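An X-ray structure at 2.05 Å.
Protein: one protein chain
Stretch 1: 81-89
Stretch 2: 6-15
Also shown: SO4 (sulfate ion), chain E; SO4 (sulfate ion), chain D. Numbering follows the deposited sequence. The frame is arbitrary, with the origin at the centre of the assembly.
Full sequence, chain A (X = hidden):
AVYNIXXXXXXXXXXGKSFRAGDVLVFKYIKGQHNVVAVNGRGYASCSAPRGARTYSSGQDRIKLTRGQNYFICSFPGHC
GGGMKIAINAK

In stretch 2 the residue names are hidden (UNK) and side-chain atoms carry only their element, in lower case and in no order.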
# COMPACT_ATOMS: atom_id res chain seq x y z
N GLY A 81 1.41 -7.01 10.67
CA GLY A 81 0.70 -8.09 11.35
C GLY A 81 -0.64 -7.58 11.86
O GLY A 81 -1.58 -8.35 12.03
N GLY A 82 -0.73 -6.28 12.10
CA GLY A 82 -1.97 -5.69 12.58
C GLY A 82 -2.95 -5.41 11.46
O GLY A 82 -4.01 -4.83 11.68
N GLY A 83 -2.59 -5.81 10.24
CA GLY A 83 -3.48 -5.61 9.11
C GLY A 83 -3.10 -4.52 8.11
O GLY A 83 -3.81 -4.30 7.13
N MET A 84 -2.00 -3.82 8.35
CA MET A 84 -1.61 -2.79 7.41
C MET A 84 -0.93 -3.37 6.17
O MET A 84 0.29 -3.32 6.02
CB MET A 84 -0.73 -1.74 8.08
CG MET A 84 -1.51 -0.80 8.98
SD MET A 84 -0.59 0.69 9.40
CE MET A 84 -1.07 1.83 8.03
N LYS A 85 -1.74 -3.92 5.28
CA LYS A 85 -1.21 -4.48 4.03
C LYS A 85 -2.38 -4.59 3.05
O LYS A 85 -3.52 -4.84 3.48
CB LYS A 85 -0.63 -5.89 4.28
CG LYS A 85 -1.69 -6.86 4.78
CD LYS A 85 -1.34 -8.31 4.49
CE LYS A 85 -0.30 -8.86 5.43
NZ LYS A 85 -0.10 -10.32 5.16
N ILE A 86 -2.12 -4.38 1.77
CA ILE A 86 -3.17 -4.53 0.77
C ILE A 86 -2.62 -5.02 -0.55
O ILE A 86 -1.46 -4.76 -0.89
CB ILE A 86 -3.94 -3.22 0.47
CG1 ILE A 86 -2.97 -2.10 0.11
CG2 ILE A 86 -4.83 -2.86 1.64
CD1 ILE A 86 -3.67 -0.82 -0.35
N ALA A 87 -3.46 -5.75 -1.26
CA ALA A 87 -3.13 -6.29 -2.56
C ALA A 87 -4.23 -5.74 -3.47
O ALA A 87 -5.42 -5.97 -3.23
CB ALA A 87 -3.18 -7.81 -2.53
N ILE A 88 -3.82 -4.99 -4.49
CA ILE A 88 -4.76 -4.39 -5.44
C ILE A 88 -4.51 -5.03 -6.80
O ILE A 88 -3.36 -5.14 -7.24
CB ILE A 88 -4.50 -2.87 -5.57
CG1 ILE A 88 -4.65 -2.19 -4.22
CG2 ILE A 88 -5.44 -2.25 -6.63
CD1 ILE A 88 -6.03 -2.31 -3.63
N ASN A 89 -5.58 -5.49 -7.46
CA ASN A 89 -5.47 -6.07 -8.80
C ASN A 89 -5.85 -4.97 -9.77
O ASN A 89 -7.02 -4.59 -9.86
CB ASN A 89 -6.42 -7.25 -8.98
CG ASN A 89 -6.28 -7.91 -10.36
OD1 ASN A 89 -7.14 -8.68 -10.78
ND2 ASN A 89 -5.21 -7.61 -11.05
N UNK A 6 -7.30 5.34 2.95
CA UNK A 6 -7.15 5.68 4.36
C UNK A 6 -6.14 4.69 4.89
O UNK A 6 -6.47 3.53 5.17
N UNK A 7 -4.89 5.12 5.01
CA UNK A 7 -3.81 4.24 5.45
C UNK A 7 -3.72 4.15 6.97
O UNK A 7 -3.13 5.00 7.62
c UNK A 7 0.26 0.58 4.09
c UNK A 7 -2.49 4.74 4.86
c UNK A 7 -0.09 1.88 4.51
c UNK A 7 -2.04 0.32 3.30
c UNK A 7 -1.39 2.41 4.34
c UNK A 7 -1.37 3.75 4.87
c UNK A 7 -0.72 -0.18 3.49
c UNK A 7 -2.38 1.62 3.72
c UNK A 7 -0.10 3.96 5.34
n UNK A 7 0.67 2.85 5.12
N UNK A 8 -4.32 3.10 7.52
CA UNK A 8 -4.32 2.90 8.96
C UNK A 8 -4.39 1.40 9.25
O UNK A 8 -4.49 0.60 8.32
o UNK A 8 -5.41 3.54 11.02
c UNK A 8 -5.51 3.59 9.60
N UNK A 9 -4.35 1.02 10.52
CA UNK A 9 -4.43 -0.41 10.86
C UNK A 9 -5.66 -1.00 10.19
O UNK A 9 -5.66 -2.15 9.76
c UNK A 9 -2.11 -1.11 13.13
c UNK A 9 -0.89 -0.75 13.67
c UNK A 9 -3.15 -0.19 13.05
c UNK A 9 -1.72 1.47 14.08
c UNK A 9 -2.95 1.10 13.53
c UNK A 9 -0.69 0.55 14.15
c UNK A 9 -4.46 -0.57 12.38
N UNK A 10 -6.72 -0.21 10.10
CA UNK A 10 -7.92 -0.67 9.43
C UNK A 10 -7.94 0.13 8.12
O UNK A 10 -8.47 1.24 8.07
o UNK A 10 -11.00 -0.16 8.75
c UNK A 10 -10.44 -0.86 9.60
n UNK A 10 -10.90 -2.05 9.97
c UNK A 10 -9.16 -0.39 10.27
N UNK A 11 -7.33 -0.42 7.08
CA UNK A 11 -7.25 0.26 5.79
C UNK A 11 -8.62 0.46 5.14
O UNK A 11 -9.43 -0.46 5.11
c UNK A 11 -6.27 0.25 3.50
c UNK A 11 -6.39 -0.53 4.80
c UNK A 11 -5.02 -0.81 5.39
N UNK A 12 -8.87 1.66 4.62
CA UNK A 12 -10.15 1.89 3.96
C UNK A 12 -9.97 2.47 2.56
O UNK A 12 -8.96 3.12 2.26
o UNK A 12 -9.77 4.54 5.87
c UNK A 12 -11.04 2.82 4.80
n UNK A 12 -10.76 5.05 3.93
c UNK A 12 -10.47 4.22 4.91
N UNK A 13 -10.96 2.21 1.70
CA UNK A 13 -10.95 2.72 0.34
C UNK A 13 -10.55 1.73 -0.74
O UNK A 13 -10.58 2.06 -1.93
N UNK A 14 -10.18 0.51 -0.34
CA UNK A 14 -9.75 -0.50 -1.30
C UNK A 14 -10.65 -1.73 -1.39
O UNK A 14 -10.73 -2.36 -2.45
c UNK A 14 -8.32 -0.93 -1.00
N UNK A 15 -11.33 -2.05 -0.30
CA UNK A 15 -12.20 -3.23 -0.24
C UNK A 15 -13.41 -3.20 -1.17
O UNK A 15 -14.21 -2.26 -1.16
c UNK A 15 -12.03 -3.30 3.62
c UNK A 15 -11.57 -3.66 2.21
n UNK A 15 -10.65 -5.49 4.75
c UNK A 15 -10.28 -4.26 5.08
n UNK A 15 -9.28 -4.08 5.93
c UNK A 15 -12.69 -3.44 1.20
n UNK A 15 -10.92 -3.21 4.57
S SO4 E . -14.11 0.63 2.95
O1 SO4 E . -15.09 -0.11 2.12
O2 SO4 E . -12.87 -0.16 3.06
O3 SO4 E . -13.83 1.94 2.33
O4 SO4 E . -14.67 0.83 4.30
S SO4 D . 4.59 -7.63 12.37
O1 SO4 D . 5.28 -8.12 11.15
O2 SO4 D . 5.57 -7.12 13.35
O3 SO4 D . 3.69 -6.52 12.00
O4 SO4 D . 3.85 -8.74 12.97

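Position 6 has no side-chain atoms, so it is glycine. An ideal CB here would lie 1.8 Å from the side-chain oxygen of position 12. Gly6 does not touch stretch 1. Its N and O pair with the backbone of position 12: N to O of 12 at 2.9 Å, and O to N of 12 at 3.1 Å.

Position 7 carries one carbon, then fused five- and six-membered rings with eight carbons and one nitrogen. Met84 CE lies over one face of the five-membered ring, 3.5 Å from its centroid. Only tryptophan has this ring system. Ile86 CG1 approaches Trp7 CZ3 at 4.1 Å. Trp7 NE1 is hydrogen-bonded elsewhere in the structure.

Position 8 has one carbon and one oxygen, and its CA-to-CB bond points away from stretch 1. Its contact is through the backbone: the O of position 8 is 3.4 Å from Met84 CG. This is serine on these atoms; cysteine would need sulfur.

Position 9 has one carbon and a six-carbon ring. Met84 SD sits over one face of this ring, 4.4 Å from its centroid, and Gly82 O lies at the ring edge. No oxygen follows the ring, so it is phenylalanine rather than tyrosine. An ideal CB on Gly82 would come within 3.3 Å of Phe9 CD1, a tight fit.

Position 10 has two carbons, the second carrying one oxygen and one nitrogen. It makes no contact with stretch 1. It is asparagine.

Position 11 has three carbons, branched at CB, and its CA-to-CB bond points toward stretch 1. One branch carbon of position 11 packs on Ile86 CG2 at 3.9 Å. It is valine, and that carbon is Val11 CG1.

Position 12 again has two carbons, then one oxygen and one nitrogen. Its CA-to-CB bond points away from stretch 1. It is asparagine, Asn12.

Position 13 has no side chain. Its phi of 102° and psi of -3° would jam a CB against the preceding carbonyl, so glycine fits. Gly13 N donates to O3 of the chain E sulfate at 3.0 Å.

Position 14 has a single carbon. This CB of position 14 meets Ile88 CD1 at 3.8 Å. It is alanine, Ala14.

Position 15 has three carbons, a nitrogen, and a carbon bearing two more nitrogens. This is arginine, poorly ordered. Arg15 NE donates to Val11 O at 3.2 Å.

The contact has no hydrogen bonds between the stretches and buries 508 Å² in all. Met84 is its centre: the side chain leaves sideways, but its end reaches both aromatic rings, with CE on Trp7 and SD on Phe9. Ile86 and Ile88 continue the apolar packing along the strand, against Trp7, Val11 and Ala14.

Stretch 2 6-15: GWSFNVNGAR
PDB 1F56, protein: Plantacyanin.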